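Local atomic coordinates of metallophosphoesterase TT1561-like domain-containing protein (Aquifex aeolicus, PDB entry 2YVT), a protein that is of unknown function but belongs to the calcineurin-like metallophosphoesterase superfamily and therefore probably hydrolyses phosphoester bonds with the help of metal ions. Residues W159-E162 and Y163-F167. Sequence-based numbering, arbitrary orientation.
Sequences WYVE and YILKF
Trp159 O accepts a hydrogen bond from Tyr163 N at 3.0 Å, one of three successive i to i+4 bonds in the alpha-helix 158-164, a short surface helix of this calcineurin-like fold. On the benzo side of the indole, Trp159 CE3 lies a loose 4.5 Å from Tyr163 CB. Tyr160 O takes Ile164 N at 2.9 Å in a nearly straight bond (165°). With CG anti to the backbone N (chi1 -180°), the Tyr160 ring leans along the helix until Ile164 CG1 sits over its face, a CH-pi contact 3.6 Å from the centroid. Ile164 CD1 reaches on to the phenol end, 3.6 Å from Tyr160 OH, a hydroxyl that is hydrogen-bonded to Glu125. Replacing this tyrosine by alanine would probably leave Ile164 CG1 without its aromatic cover and Glu125 without its phenol partner. Val161 O receives Leu165 N, and the two side chains lie side by side, both packing on Phe139 of strand 134-144 and Ile207 of helix 202-211. Lys166, in the 3-10 segment 166-167 that follows, bends back so that its NZ donates to a lone pair of Tyr163 O at 2.9 Å.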
loop_
_atom_site.group_PDB
_atom_site.type_symbol
_atom_site.label_atom_id
_atom_site.label_comp_id
_atom_site.label_asym_id
_atom_site.label_seq_id
_atom_site.Cartn_x
_atom_site.Cartn_y
_atom_site.Cartn_z
ATOM N N TRP A 159 0.062 -15.445 -11.432
ATOM C CA TRP A 159 -0.375 -15.375 -12.827
ATOM C C TRP A 159 -1.184 -14.109 -13.117
ATOM O O TRP A 159 -1.036 -13.503 -14.168
ATOM C CB TRP A 159 -1.175 -16.622 -13.229
ATOM C CG TRP A 159 -2.562 -16.711 -12.679
ATOM C CD1 TRP A 159 -2.949 -17.394 -11.573
ATOM C CD2 TRP A 159 -3.752 -16.112 -13.221
ATOM N NE1 TRP A 159 -4.302 -17.274 -11.389
ATOM C CE2 TRP A 159 -4.821 -16.484 -12.379
ATOM C CE3 TRP A 159 -4.014 -15.291 -14.329
ATOM C CZ2 TRP A 159 -6.139 -16.069 -12.607
ATOM C CZ3 TRP A 159 -5.326 -14.876 -14.563
ATOM C CH2 TRP A 159 -6.371 -15.263 -13.697
ATOM N N TYR A 160 -2.049 -13.732 -12.179
ATOM C CA TYR A 160 -2.923 -12.581 -12.373
ATOM C C TYR A 160 -2.155 -11.264 -12.263
ATOM O O TYR A 160 -2.378 -10.338 -13.041
ATOM C CB TYR A 160 -4.080 -12.626 -11.379
ATOM C CG TYR A 160 -5.041 -11.473 -11.517
ATOM C CD1 TYR A 160 -6.014 -11.463 -12.525
ATOM C CD2 TYR A 160 -4.988 -10.395 -10.629
ATOM C CE1 TYR A 160 -6.905 -10.400 -12.651
ATOM C CE2 TYR A 160 -5.867 -9.331 -10.741
ATOM C CZ TYR A 160 -6.824 -9.337 -11.758
ATOM O OH TYR A 160 -7.704 -8.285 -11.871
ATOM N N VAL A 161 -1.248 -11.190 -11.293
ATOM C CA VAL A 161 -0.402 -10.015 -11.134
ATOM C C VAL A 161 0.391 -9.767 -12.423
ATOM O O VAL A 161 0.394 -8.654 -12.959
ATOM C CB VAL A 161 0.524 -10.167 -9.914
ATOM C CG1 VAL A 161 1.457 -8.970 -9.795
ATOM C CG2 VAL A 161 -0.321 -10.342 -8.643
ATOM N N GLU A 162 1.014 -10.824 -12.943
ATOM C CA GLU A 162 1.794 -10.718 -14.172
ATOM C C GLU A 162 0.909 -10.344 -15.364
ATOM O O GLU A 162 1.284 -9.507 -16.190
ATOM C CB GLU A 162 2.560 -12.019 -14.423
ATOM C CG GLU A 162 3.574 -12.328 -13.321
ATOM C CD GLU A 162 4.395 -13.583 -13.576
ATOM O OE1 GLU A 162 4.016 -14.412 -14.437
ATOM O OE2 GLU A 162 5.419 -13.751 -12.884
ATOM N N TYR A 163 -0.281 -10.934 -15.420
ATOM C CA TYR A 163 -1.227 -10.673 -16.495
ATOM C C TYR A 163 -1.673 -9.208 -16.525
ATOM O O TYR A 163 -1.696 -8.568 -17.582
ATOM C CB TYR A 163 -2.449 -11.582 -16.340
ATOM C CG TYR A 163 -3.438 -11.458 -17.472
ATOM C CD1 TYR A 163 -3.141 -11.984 -18.734
ATOM C CD2 TYR A 163 -4.656 -10.801 -17.291
ATOM C CE1 TYR A 163 -4.036 -11.869 -19.794
ATOM C CE2 TYR A 163 -5.572 -10.687 -18.352
ATOM C CZ TYR A 163 -5.249 -11.226 -19.590
ATOM O OH TYR A 163 -6.136 -11.101 -20.636
ATOM N N ILE A 164 -2.033 -8.678 -15.361
ATOM C CA ILE A 164 -2.498 -7.300 -15.278
ATOM C C ILE A 164 -1.375 -6.313 -15.585
ATOM O O ILE A 164 -1.583 -5.337 -16.309
ATOM C CB ILE A 164 -3.089 -6.998 -13.876
ATOM C CG1 ILE A 164 -4.395 -7.779 -13.658
ATOM C CG2 ILE A 164 -3.262 -5.477 -13.666
ATOM C CD1 ILE A 164 -5.550 -7.413 -14.614
ATOM N N LEU A 165 -0.180 -6.585 -15.066
ATOM C CA LEU A 165 0.920 -5.624 -15.157
ATOM C C LEU A 165 1.552 -5.519 -16.543
ATOM O O LEU A 165 2.474 -4.720 -16.754
ATOM C CB LEU A 165 1.970 -5.896 -14.076
ATOM C CG LEU A 165 1.562 -5.469 -12.664
ATOM C CD1 LEU A 165 2.588 -5.958 -11.634
ATOM C CD2 LEU A 165 1.397 -3.950 -12.575
ATOM N N LYS A 166 1.028 -6.285 -17.496
ATOM C CA LYS A 166 1.419 -6.121 -18.894
ATOM C C LYS A 166 1.163 -4.696 -19.399
ATOM O O LYS A 166 1.748 -4.280 -20.406
ATOM C CB LYS A 166 0.705 -7.144 -19.777
ATOM C CG LYS A 166 1.183 -8.574 -19.568
ATOM C CD LYS A 166 0.940 -9.464 -20.793
ATOM C CE LYS A 166 -0.480 -9.340 -21.332
ATOM N NZ LYS A 166 -1.500 -9.654 -20.298
ATOM N N PHE A 167 0.312 -3.942 -18.696
ATOM C CA PHE A 167 -0.001 -2.566 -19.110
ATOM C C PHE A 167 1.190 -1.612 -19.003
ATOM O O PHE A 167 1.252 -0.606 -19.704
ATOM C CB PHE A 167 -1.252 -1.997 -18.407
ATOM C CG PHE A 167 -1.048 -1.583 -16.965
ATOM C CD1 PHE A 167 -0.322 -0.438 -16.644
ATOM C CD2 PHE A 167 -1.644 -2.302 -15.930
ATOM C CE1 PHE A 167 -0.154 -0.048 -15.316
ATOM C CE2 PHE A 167 -1.486 -1.917 -14.602
ATOM C CZ PHE A 167 -0.736 -0.793 -14.294
#